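Local coordinates for Fe(2+) transporter FeoB (PDB 3IBY), which probably drives GTP-dependent uptake of ferrous iron across the inner membrane, supports growth when iron is scarce, and is represented here by its cytosolic GTPase-containing part, at residues L117-I122 with Q147-I152; D92-E97 with E124-S129; G8-G13 with L96-Y101; G41-G46 with A156-L161. All blocks are in the same frame, centred on the assembly; numbering follows the deposited sequence.

Interaction 1 (L117-I122 with Q147-I152); sequences LNMMDI and QAHKNI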
# COMPACT_ATOMS: atom_id res chain seq x y z
N LEU A 117 3.94 -11.97 0.10
CA LEU A 117 2.98 -12.55 1.06
C LEU A 117 3.84 -13.34 2.01
O LEU A 117 4.25 -14.44 1.72
CB LEU A 117 2.00 -13.44 0.31
CG LEU A 117 0.54 -13.67 0.74
CD1 LEU A 117 0.27 -15.14 0.51
CD2 LEU A 117 0.23 -13.25 2.17
N ASN A 118 4.17 -12.70 3.11
CA ASN A 118 5.20 -13.18 4.01
C ASN A 118 4.58 -14.10 5.09
O ASN A 118 3.37 -14.21 5.19
CB ASN A 118 5.93 -11.97 4.61
CG ASN A 118 7.25 -12.32 5.30
OD1 ASN A 118 7.80 -13.42 5.12
ND2 ASN A 118 7.76 -11.38 6.10
N MET A 119 5.43 -14.81 5.82
CA MET A 119 5.06 -15.60 7.00
C MET A 119 4.18 -16.77 6.64
O MET A 119 3.28 -17.19 7.40
CB MET A 119 4.38 -14.73 8.02
CG MET A 119 5.10 -13.44 8.33
SD MET A 119 6.66 -13.71 9.16
CE MET A 119 6.79 -12.19 10.13
N MET A 120 4.46 -17.32 5.47
CA MET A 120 3.69 -18.44 4.99
C MET A 120 3.85 -19.66 5.94
O MET A 120 2.94 -20.54 6.00
CB MET A 120 4.12 -18.83 3.57
CG MET A 120 3.84 -17.80 2.52
SD MET A 120 2.10 -17.47 2.38
CE MET A 120 1.41 -18.96 1.64
N ASP A 121 4.98 -19.72 6.63
CA ASP A 121 5.28 -20.83 7.51
C ASP A 121 4.43 -20.70 8.75
O ASP A 121 3.81 -21.68 9.20
CB ASP A 121 6.79 -20.96 7.80
CG ASP A 121 7.43 -19.69 8.39
OD1 ASP A 121 6.93 -18.55 8.18
OD2 ASP A 121 8.46 -19.82 9.05
N ILE A 122 4.35 -19.49 9.30
CA ILE A 122 3.57 -19.25 10.52
C ILE A 122 2.10 -19.40 10.18
O ILE A 122 1.34 -19.96 10.95
CB ILE A 122 3.78 -17.87 11.16
CG1 ILE A 122 5.27 -17.53 11.30
CG2 ILE A 122 3.07 -17.83 12.53
CD1 ILE A 122 6.05 -18.42 12.21
N GLN A 147 9.08 -16.45 2.64
CA GLN A 147 9.45 -16.54 4.05
C GLN A 147 10.78 -15.81 4.19
O GLN A 147 11.86 -16.38 3.96
CB GLN A 147 9.58 -17.97 4.52
CG GLN A 147 8.38 -18.84 4.28
CD GLN A 147 8.64 -20.29 4.63
OE1 GLN A 147 8.13 -21.19 3.99
NE2 GLN A 147 9.47 -20.51 5.62
N ALA A 148 10.68 -14.53 4.49
CA ALA A 148 11.79 -13.64 4.35
C ALA A 148 12.86 -14.11 5.30
O ALA A 148 14.04 -14.17 4.96
CB ALA A 148 11.36 -12.22 4.67
N HIS A 149 12.42 -14.44 6.52
CA HIS A 149 13.34 -14.94 7.57
C HIS A 149 14.16 -16.17 7.15
O HIS A 149 15.17 -16.48 7.76
CB HIS A 149 12.57 -15.19 8.91
CG HIS A 149 11.35 -16.05 8.76
ND1 HIS A 149 10.34 -15.77 7.88
CD2 HIS A 149 10.99 -17.19 9.40
CE1 HIS A 149 9.40 -16.69 7.98
NE2 HIS A 149 9.78 -17.58 8.88
N LYS A 150 13.71 -16.87 6.12
CA LYS A 150 14.33 -18.09 5.67
C LYS A 150 14.76 -18.01 4.21
O LYS A 150 15.19 -18.99 3.63
CB LYS A 150 13.35 -19.25 5.90
CG LYS A 150 13.16 -19.62 7.38
CD LYS A 150 11.89 -20.45 7.63
CE LYS A 150 11.87 -21.73 6.86
NZ LYS A 150 10.76 -22.62 7.26
N ASN A 151 14.64 -16.82 3.62
CA ASN A 151 15.00 -16.57 2.21
C ASN A 151 14.19 -17.34 1.17
O ASN A 151 14.56 -17.40 0.00
CB ASN A 151 16.49 -16.80 1.99
CG ASN A 151 17.26 -15.50 1.99
OD1 ASN A 151 17.16 -14.71 1.03
ND2 ASN A 151 18.02 -15.26 3.06
N ILE A 152 13.05 -17.90 1.57
CA ILE A 152 12.27 -18.69 0.65
C ILE A 152 11.40 -17.70 -0.09
O ILE A 152 10.72 -16.89 0.53
CB ILE A 152 11.49 -19.79 1.39
CG1 ILE A 152 12.49 -20.77 2.05
CG2 ILE A 152 10.52 -20.54 0.41
CD1 ILE A 152 11.87 -21.86 2.98
O HOH W 1 9.85 -12.42 7.35
O HOH W 2 9.79 -21.83 9.77

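Interaction 2 (D92-E97 with E124-S129); sequences DACHLE and EHRGIS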
# COMPACT_ATOMS: atom_id res chain seq x y z
N ASP A 92 1.52 -9.73 5.83
CA ASP A 92 1.63 -10.85 6.77
C ASP A 92 0.46 -11.80 6.52
O ASP A 92 -0.67 -11.45 6.78
CB ASP A 92 1.60 -10.35 8.23
CG ASP A 92 1.78 -11.50 9.26
OD1 ASP A 92 1.71 -12.67 8.84
OD2 ASP A 92 1.98 -11.25 10.50
N ALA A 93 0.75 -13.03 6.07
CA ALA A 93 -0.31 -14.03 5.76
C ALA A 93 -1.26 -14.28 6.92
O ALA A 93 -2.41 -14.64 6.74
CB ALA A 93 0.30 -15.32 5.29
N CYS A 94 -0.78 -14.06 8.11
CA CYS A 94 -1.57 -14.36 9.26
C CYS A 94 -2.58 -13.26 9.58
O CYS A 94 -3.38 -13.40 10.50
CB CYS A 94 -0.64 -14.55 10.48
SG CYS A 94 0.67 -15.80 10.30
N HIS A 95 -2.50 -12.11 8.92
CA HIS A 95 -3.42 -11.03 9.26
C HIS A 95 -3.76 -10.35 7.99
O HIS A 95 -3.61 -9.13 7.89
CB HIS A 95 -2.77 -10.04 10.23
CG HIS A 95 -2.40 -10.66 11.54
ND1 HIS A 95 -1.09 -10.88 11.90
CD2 HIS A 95 -3.16 -11.16 12.54
CE1 HIS A 95 -1.05 -11.43 13.09
NE2 HIS A 95 -2.29 -11.62 13.51
N LEU A 96 -4.21 -11.17 7.04
CA LEU A 96 -4.50 -10.76 5.69
C LEU A 96 -5.52 -9.66 5.66
O LEU A 96 -5.28 -8.61 5.09
CB LEU A 96 -5.00 -11.97 4.90
CG LEU A 96 -5.05 -11.81 3.38
CD1 LEU A 96 -3.63 -11.54 2.84
CD2 LEU A 96 -5.74 -13.03 2.73
N GLU A 97 -6.64 -9.85 6.31
CA GLU A 97 -7.71 -8.89 6.20
C GLU A 97 -7.32 -7.49 6.67
O GLU A 97 -7.68 -6.47 6.02
CB GLU A 97 -8.93 -9.37 6.95
CG GLU A 97 -10.15 -8.54 6.64
CD GLU A 97 -11.44 -9.20 7.10
OE1 GLU A 97 -12.51 -8.58 6.93
OE2 GLU A 97 -11.38 -10.32 7.63
N GLU A 124 0.87 -21.40 7.95
CA GLU A 124 0.59 -22.83 7.87
C GLU A 124 0.48 -23.50 9.25
O GLU A 124 -0.41 -24.35 9.46
CB GLU A 124 1.67 -23.55 7.06
CG GLU A 124 1.29 -25.07 6.83
CD GLU A 124 2.45 -25.92 6.29
OE1 GLU A 124 3.62 -25.61 6.55
OE2 GLU A 124 2.17 -26.92 5.59
N HIS A 125 1.43 -23.16 10.13
CA HIS A 125 1.44 -23.62 11.52
C HIS A 125 0.15 -23.28 12.23
O HIS A 125 -0.33 -24.04 13.05
CB HIS A 125 2.60 -22.96 12.27
CG HIS A 125 2.63 -23.26 13.73
ND1 HIS A 125 3.04 -24.48 14.24
CD2 HIS A 125 2.33 -22.49 14.81
CE1 HIS A 125 2.98 -24.45 15.56
NE2 HIS A 125 2.56 -23.25 15.92
N ARG A 126 -0.43 -22.12 11.92
CA ARG A 126 -1.73 -21.73 12.52
C ARG A 126 -2.96 -22.26 11.78
O ARG A 126 -4.10 -21.90 12.10
CB ARG A 126 -1.80 -20.20 12.65
CG ARG A 126 -0.69 -19.66 13.53
CD ARG A 126 -0.79 -18.20 13.55
NE ARG A 126 0.27 -17.58 14.31
CZ ARG A 126 0.33 -16.27 14.55
NH1 ARG A 126 -0.61 -15.45 14.07
NH2 ARG A 126 1.34 -15.78 15.25
N GLY A 127 -2.72 -23.15 10.82
CA GLY A 127 -3.76 -23.73 9.98
C GLY A 127 -4.45 -22.70 9.10
O GLY A 127 -5.64 -22.82 8.87
N ILE A 128 -3.71 -21.69 8.64
CA ILE A 128 -4.24 -20.69 7.71
C ILE A 128 -3.81 -21.07 6.29
O ILE A 128 -2.62 -21.24 6.00
CB ILE A 128 -3.78 -19.23 8.02
CG1 ILE A 128 -4.16 -18.81 9.45
CG2 ILE A 128 -4.43 -18.27 7.04
CD1 ILE A 128 -3.43 -17.53 10.02
N SER A 129 -4.80 -21.20 5.43
CA SER A 129 -4.56 -21.59 4.06
C SER A 129 -4.99 -20.45 3.18
O SER A 129 -6.11 -19.95 3.33
CB SER A 129 -5.39 -22.84 3.71
OG SER A 129 -4.52 -23.85 3.26

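Interaction 3 (G8-G13 with L96-Y101); sequences GNPNCG and LERHLY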
# COMPACT_ATOMS: atom_id res chain seq x y z
N GLY A 8 4.31 -1.65 4.35
CA GLY A 8 3.33 -2.56 4.97
C GLY A 8 2.81 -2.05 6.31
O GLY A 8 3.00 -0.91 6.69
N ASN A 9 2.09 -2.92 7.00
CA ASN A 9 1.75 -2.72 8.37
C ASN A 9 3.02 -2.94 9.20
O ASN A 9 3.93 -3.58 8.72
CB ASN A 9 0.69 -3.74 8.77
CG ASN A 9 -0.67 -3.37 8.31
OD1 ASN A 9 -0.86 -2.95 7.20
ND2 ASN A 9 -1.65 -3.54 9.19
N PRO A 10 3.06 -2.46 10.45
CA PRO A 10 4.14 -2.73 11.41
C PRO A 10 4.33 -4.20 11.65
O PRO A 10 3.40 -4.96 11.45
CB PRO A 10 3.61 -2.12 12.72
CG PRO A 10 2.57 -1.17 12.33
CD PRO A 10 1.93 -1.78 11.11
N ASN A 11 5.52 -4.61 12.06
CA ASN A 11 5.73 -5.99 12.52
C ASN A 11 5.25 -7.08 11.52
O ASN A 11 4.69 -8.12 11.94
CB ASN A 11 5.06 -6.23 13.90
CG ASN A 11 5.71 -5.42 15.06
OD1 ASN A 11 6.90 -5.09 15.04
ND2 ASN A 11 4.91 -5.12 16.08
N CYS A 12 5.48 -6.85 10.22
CA CYS A 12 5.12 -7.88 9.21
C CYS A 12 6.33 -8.61 8.58
O CYS A 12 6.17 -9.28 7.54
CB CYS A 12 4.18 -7.33 8.12
SG CYS A 12 4.94 -6.22 6.93
N GLY A 13 7.50 -8.51 9.24
CA GLY A 13 8.79 -8.96 8.68
C GLY A 13 9.30 -8.03 7.60
O GLY A 13 10.08 -8.41 6.73
N LEU A 96 -4.21 -11.17 7.04
CA LEU A 96 -4.50 -10.76 5.69
C LEU A 96 -5.52 -9.66 5.66
O LEU A 96 -5.28 -8.61 5.09
CB LEU A 96 -5.00 -11.97 4.90
CG LEU A 96 -5.05 -11.81 3.38
CD1 LEU A 96 -3.63 -11.54 2.84
CD2 LEU A 96 -5.74 -13.03 2.73
N GLU A 97 -6.64 -9.85 6.31
CA GLU A 97 -7.71 -8.89 6.20
C GLU A 97 -7.32 -7.49 6.67
O GLU A 97 -7.68 -6.47 6.02
CB GLU A 97 -8.93 -9.37 6.95
CG GLU A 97 -10.15 -8.54 6.64
CD GLU A 97 -11.44 -9.20 7.10
OE1 GLU A 97 -12.51 -8.58 6.93
OE2 GLU A 97 -11.38 -10.32 7.63
N ARG A 98 -6.57 -7.42 7.78
CA ARG A 98 -6.12 -6.10 8.25
C ARG A 98 -5.13 -5.54 7.24
O ARG A 98 -5.24 -4.38 6.80
CB ARG A 98 -5.49 -6.16 9.64
CG ARG A 98 -4.77 -4.88 10.04
CD ARG A 98 -4.34 -4.80 11.55
NE ARG A 98 -3.15 -3.93 11.66
CZ ARG A 98 -2.94 -2.94 12.53
NH1 ARG A 98 -3.78 -2.65 13.52
NH2 ARG A 98 -1.82 -2.24 12.43
N HIS A 99 -4.21 -6.38 6.79
CA HIS A 99 -3.06 -5.91 6.04
C HIS A 99 -3.44 -5.42 4.67
O HIS A 99 -2.77 -4.56 4.12
CB HIS A 99 -1.98 -6.98 5.96
CG HIS A 99 -1.11 -7.04 7.17
ND1 HIS A 99 -1.57 -6.75 8.43
CD2 HIS A 99 0.20 -7.36 7.30
CE1 HIS A 99 -0.58 -6.91 9.30
NE2 HIS A 99 0.50 -7.26 8.64
N LEU A 100 -4.53 -5.93 4.12
CA LEU A 100 -5.02 -5.49 2.82
C LEU A 100 -5.73 -4.13 2.87
O LEU A 100 -6.12 -3.57 1.82
CB LEU A 100 -5.99 -6.51 2.28
CG LEU A 100 -5.33 -7.78 1.78
CD1 LEU A 100 -6.40 -8.80 1.45
CD2 LEU A 100 -4.48 -7.46 0.58
N TYR A 101 -5.98 -3.60 4.05
CA TYR A 101 -6.57 -2.27 4.07
C TYR A 101 -5.58 -1.35 3.40
O TYR A 101 -5.93 -0.64 2.47
CB TYR A 101 -6.87 -1.83 5.50
CG TYR A 101 -7.79 -0.65 5.62
CD1 TYR A 101 -9.14 -0.82 5.73
CD2 TYR A 101 -7.28 0.65 5.65
CE1 TYR A 101 -9.99 0.26 5.89
CE2 TYR A 101 -8.11 1.73 5.77
CZ TYR A 101 -9.48 1.53 5.91
OH TYR A 101 -10.33 2.60 6.07

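Interaction 4 (G41-G46 with A156-L161); sequences GEFLLG and ALQQSL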
# COMPACT_ATOMS: atom_id res chain seq x y z
N GLY A 41 18.58 0.83 0.74
CA GLY A 41 19.54 -0.12 0.21
C GLY A 41 19.35 -0.47 -1.27
O GLY A 41 18.49 0.07 -1.96
N GLU A 42 20.17 -1.38 -1.77
CA GLU A 42 20.10 -1.72 -3.17
C GLU A 42 20.61 -3.15 -3.45
O GLU A 42 21.36 -3.73 -2.66
CB GLU A 42 20.80 -0.64 -4.02
CG GLU A 42 22.28 -0.29 -3.62
CD GLU A 42 22.37 0.50 -2.34
OE1 GLU A 42 21.54 1.41 -2.17
OE2 GLU A 42 23.25 0.21 -1.48
N PHE A 43 20.15 -3.74 -4.54
CA PHE A 43 20.72 -4.98 -4.98
C PHE A 43 20.80 -5.02 -6.49
O PHE A 43 20.07 -4.33 -7.17
CB PHE A 43 19.94 -6.17 -4.39
CG PHE A 43 18.50 -6.23 -4.79
CD1 PHE A 43 17.55 -5.48 -4.14
CD2 PHE A 43 18.09 -7.06 -5.82
CE1 PHE A 43 16.22 -5.53 -4.50
CE2 PHE A 43 16.74 -7.15 -6.19
CZ PHE A 43 15.80 -6.38 -5.53
N LEU A 44 21.74 -5.81 -7.00
CA LEU A 44 21.81 -6.10 -8.41
C LEU A 44 20.93 -7.29 -8.72
O LEU A 44 20.78 -8.19 -7.90
CB LEU A 44 23.26 -6.36 -8.81
CG LEU A 44 24.14 -5.11 -8.78
CD1 LEU A 44 25.62 -5.47 -9.05
CD2 LEU A 44 23.64 -4.06 -9.77
N LEU A 45 20.32 -7.29 -9.91
CA LEU A 45 19.42 -8.34 -10.34
C LEU A 45 19.72 -8.54 -11.80
O LEU A 45 18.98 -8.11 -12.71
CB LEU A 45 17.97 -7.95 -10.11
CG LEU A 45 16.93 -9.06 -10.34
CD1 LEU A 45 17.52 -10.47 -10.15
CD2 LEU A 45 15.68 -8.87 -9.44
N GLY A 46 20.85 -9.19 -12.00
CA GLY A 46 21.53 -9.21 -13.28
C GLY A 46 22.27 -7.90 -13.43
O GLY A 46 22.97 -7.44 -12.51
N ALA A 156 12.01 -15.29 -6.62
CA ALA A 156 10.82 -15.10 -7.42
C ALA A 156 10.25 -13.69 -7.28
O ALA A 156 9.72 -13.12 -8.23
CB ALA A 156 9.77 -16.14 -7.02
N LEU A 157 10.32 -13.15 -6.06
CA LEU A 157 9.93 -11.76 -5.76
C LEU A 157 10.87 -10.80 -6.48
O LEU A 157 10.45 -9.77 -6.97
CB LEU A 157 9.98 -11.49 -4.28
CG LEU A 157 9.68 -10.07 -3.88
CD1 LEU A 157 8.19 -9.84 -3.96
CD2 LEU A 157 10.20 -9.76 -2.47
N GLN A 158 12.15 -11.17 -6.53
CA GLN A 158 13.14 -10.42 -7.29
C GLN A 158 12.72 -10.47 -8.73
O GLN A 158 12.62 -9.47 -9.36
CB GLN A 158 14.53 -11.02 -7.11
CG GLN A 158 15.24 -10.69 -5.77
CD GLN A 158 16.50 -11.57 -5.55
OE1 GLN A 158 16.73 -12.52 -6.29
NE2 GLN A 158 17.30 -11.25 -4.55
N GLN A 159 12.48 -11.66 -9.25
CA GLN A 159 12.12 -11.81 -10.65
C GLN A 159 10.89 -10.94 -10.98
O GLN A 159 10.92 -10.12 -11.89
CB GLN A 159 11.86 -13.27 -10.99
CG GLN A 159 12.50 -13.69 -12.28
CD GLN A 159 14.00 -13.51 -12.25
OE1 GLN A 159 14.64 -13.76 -11.22
NE2 GLN A 159 14.57 -13.02 -13.36
N SER A 160 9.83 -11.09 -10.19
CA SER A 160 8.63 -10.29 -10.35
C SER A 160 8.88 -8.76 -10.30
O SER A 160 8.08 -7.99 -10.84
CB SER A 160 7.66 -10.68 -9.25
OG SER A 160 6.37 -10.19 -9.52
N LEU A 161 9.97 -8.31 -9.67
CA LEU A 161 10.33 -6.90 -9.70
C LEU A 161 10.66 -6.34 -11.04
O LEU A 161 10.32 -5.22 -11.33
CB LEU A 161 11.55 -6.64 -8.86
CG LEU A 161 11.23 -6.40 -7.42
CD1 LEU A 161 12.51 -5.92 -6.83
CD2 LEU A 161 10.10 -5.38 -7.28

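Interaction 1 (L117-I122 with Q147-I152)
Asp121 and His149 reach toward each other tip to tip. The imidazole donates from NE2 to the syn side of Asp121 OD2 over 2.6 Å, and this oxygen lies near the ring plane. Carboxylate and ring planes are turned 38° apart, so the two groups are neither coplanar nor stacked. In both residues CG sits between the backbone N and the carbonyl carbon (chi1 55° in Asp121), which places each CG on the side facing the other segment. Gln147 meets the same aspartate differently: its amide plane stacks on the carboxylate, the two planes 18° apart, with Gln147 CD 4.0 Å from Asp121 CG.

The two segments carry the sequences Asn118-Met119-Met120-Asp121 and Gln147-Ala148-His149, which correspond in position to the base-recognition motifs G4 and G5 of G proteins and are predicted to bind GTP. In this family the G4 aspartate typically pairs with the guanine base; here its carboxylate is engaged by His149.

Asn118, its CG anti to the backbone N, works the other end. Its OD1 accepts from Ala148 N over 3.2 Å in a nearly straight bond, the donor tilted out of the carbonyl plane, and a weak bond comes from Met119 N. Its ND2 donates to Cys12 O in the P-loop and to a water, which also takes a weak bond from His149 N. The sulfur of Met119 lies oblique to the imidazole of His149, 4.8 Å from its centroid. A second water donates to Asp121 OD2 and accepts from Lys150 NZ, bridging two opposite charges 4.0 Å apart.

Interaction 2 (D92-E97 with E124-S129)
The guanidinium of Arg126 carries Cys94 SG over one face, 4.0 Å from NH1, while His95 CE1 lies at its edge, 4.2 Å from the same nitrogen. The imidazole of His95 is turned steeply against it, the two planes 76° apart, and one of its own faces is overlain near the rim by Cys94 CB. NH1 approaches this ring obliquely. Arg126 gets there with a chain extended from CG to NE, reaching across to Cys94, whose CB is 3.7 Å from NH1. No hydrogen bond joins the two segments, so Arg126 meets Cys94 and His95 by van der Waals contact. Asp92 OD2 stands 6.1 Å from Arg126 NH1, a distance at which a modest electrostatic attraction is possible.

Alongside, Ile128 presents CD1 to the backbone of Cys94, 3.8 Å from its CA, with CB a little further away, and CG2 faces the carbonyl oxygen of Ala93. Beyond this contact Ile128 also touches Gln254 of the C-terminal strand, while Cys94 packs on Ile122.

Both partners are held locally. Asp92 OD1 accepts from Cys94 N at 2.9 Å, the N-H coming from above the carboxylate plane, and OD2 takes a weak bond from His95 ND1. Helix 120-125 ends with Gly127 N bonded to Glu124 O and Ile128 N to Ala123 O. The arrangement thus sets an Asx turn, between strand 86-92 and helix 96-106 of the G domain, against a Schellman motif in which Gly127, at positive phi, is the C-prime residue.

Interaction 3 (G8-G13 with L96-Y101)
Asn9, Pro10 and Cys12 of the P-loop, the G1 motif joining strand 3-8 to helix 14-22 and predicted to bind GTP, pack against Arg98 and His99 at the start of helix 96-106. Asn9 CB lies over one face of the His99 ring in a CH-pi contact, 3.6 Å from the centroid and shifted toward the rim near CE1 and NE2. The Asn9 amide follows the ring, its plane 27° from that of the imidazole, with CG 3.5 Å from His99 ND1. Cys12 comes to the same ring at its edge, CB lying 3.7 Å from His99 NE2.

Arg98 approaches from beside His99. Its CG is anti to the backbone N (chi1 169°), and the chain runs extended from CG to NE toward the loop. Pro10 crosses Arg98 at about a right angle, its CD near the guanidinium plane and 4.0 Å from Arg98 NH2. Tyr59 touches both Asn9 and Arg98.

The end of the Asn9 amide lies close to both Arg98 NE and His99 ND1, but its oxygen and nitrogen are probably exchanged in the model. With the amide turned back, the Asn9 atom modelled as ND2, 2.9 Å from Arg98 NE, would be an oxygen that may accept from the arginine. The contact therefore combines packing on an imidazole face with a possible polar link between the helix and the phosphate-binding loop.

Interaction 4 (G41-G46 with A156-L161)
The short strand segment 41-45 runs almost perpendicular to helix segment 156-161: their N-to-C directions differ by 82°, and the axes come within 10.1 Å. Leu45 and Gln158 have the nearest CA pair, 7.3 Å apart. Alternate strand residues Phe43 and Leu45 point to the helix, which answers with Gln158 and Leu161, one turn apart.

Phe43 has CG between the backbone N and the carbonyl carbon (chi1 61°), and its ring offers its far rim to the helix. Phe43 CZ meets Leu161 CD1 at 3.6 Å, the methyl lying near the ring plane, while Phe43 CE2 is 3.9 Å from Gln158 CG, which approaches obliquely. Leu45 pushes CD2 against the helix backbone, close to Gln158 O and 3.4 Å from Gln158 CB. The aliphatic part of Gln158 thus forms part of the packing surface.

Phe43 also touches Leu21 of helix 14-22, and Leu157 packs on strands 113-118 and 143-145. This is the layered alpha/beta architecture of a P-loop G domain: helix 154-162 packs on one face of the central sheet and meets strand 37-45 of the hairpin through Phe43 and Leu45.

All four contacts lie in the G domain; interactions 1 and 3 hold predicted GTP-binding residues, and interaction 2 borders them. Interactions 1 and 2 have centres about 11 Å apart and share helix 120-125; interactions 2 and 3, also about 11 Å apart, share Leu96 and Glu97 on helix 96-106. Interaction 3 reaches interaction 1 where the P-loop meets the end of strand 113-118, with about 14 Å between centres. Along the chain, both segments of interaction 3 precede those of interaction 1, while interactions 1 and 2 alternate their segments. Interaction 4 stands apart, its centre about 17 Å from interaction 1. It joins strand 37-45 to helix 154-162, into which the predicted GTP-binding loop 147-152 runs on.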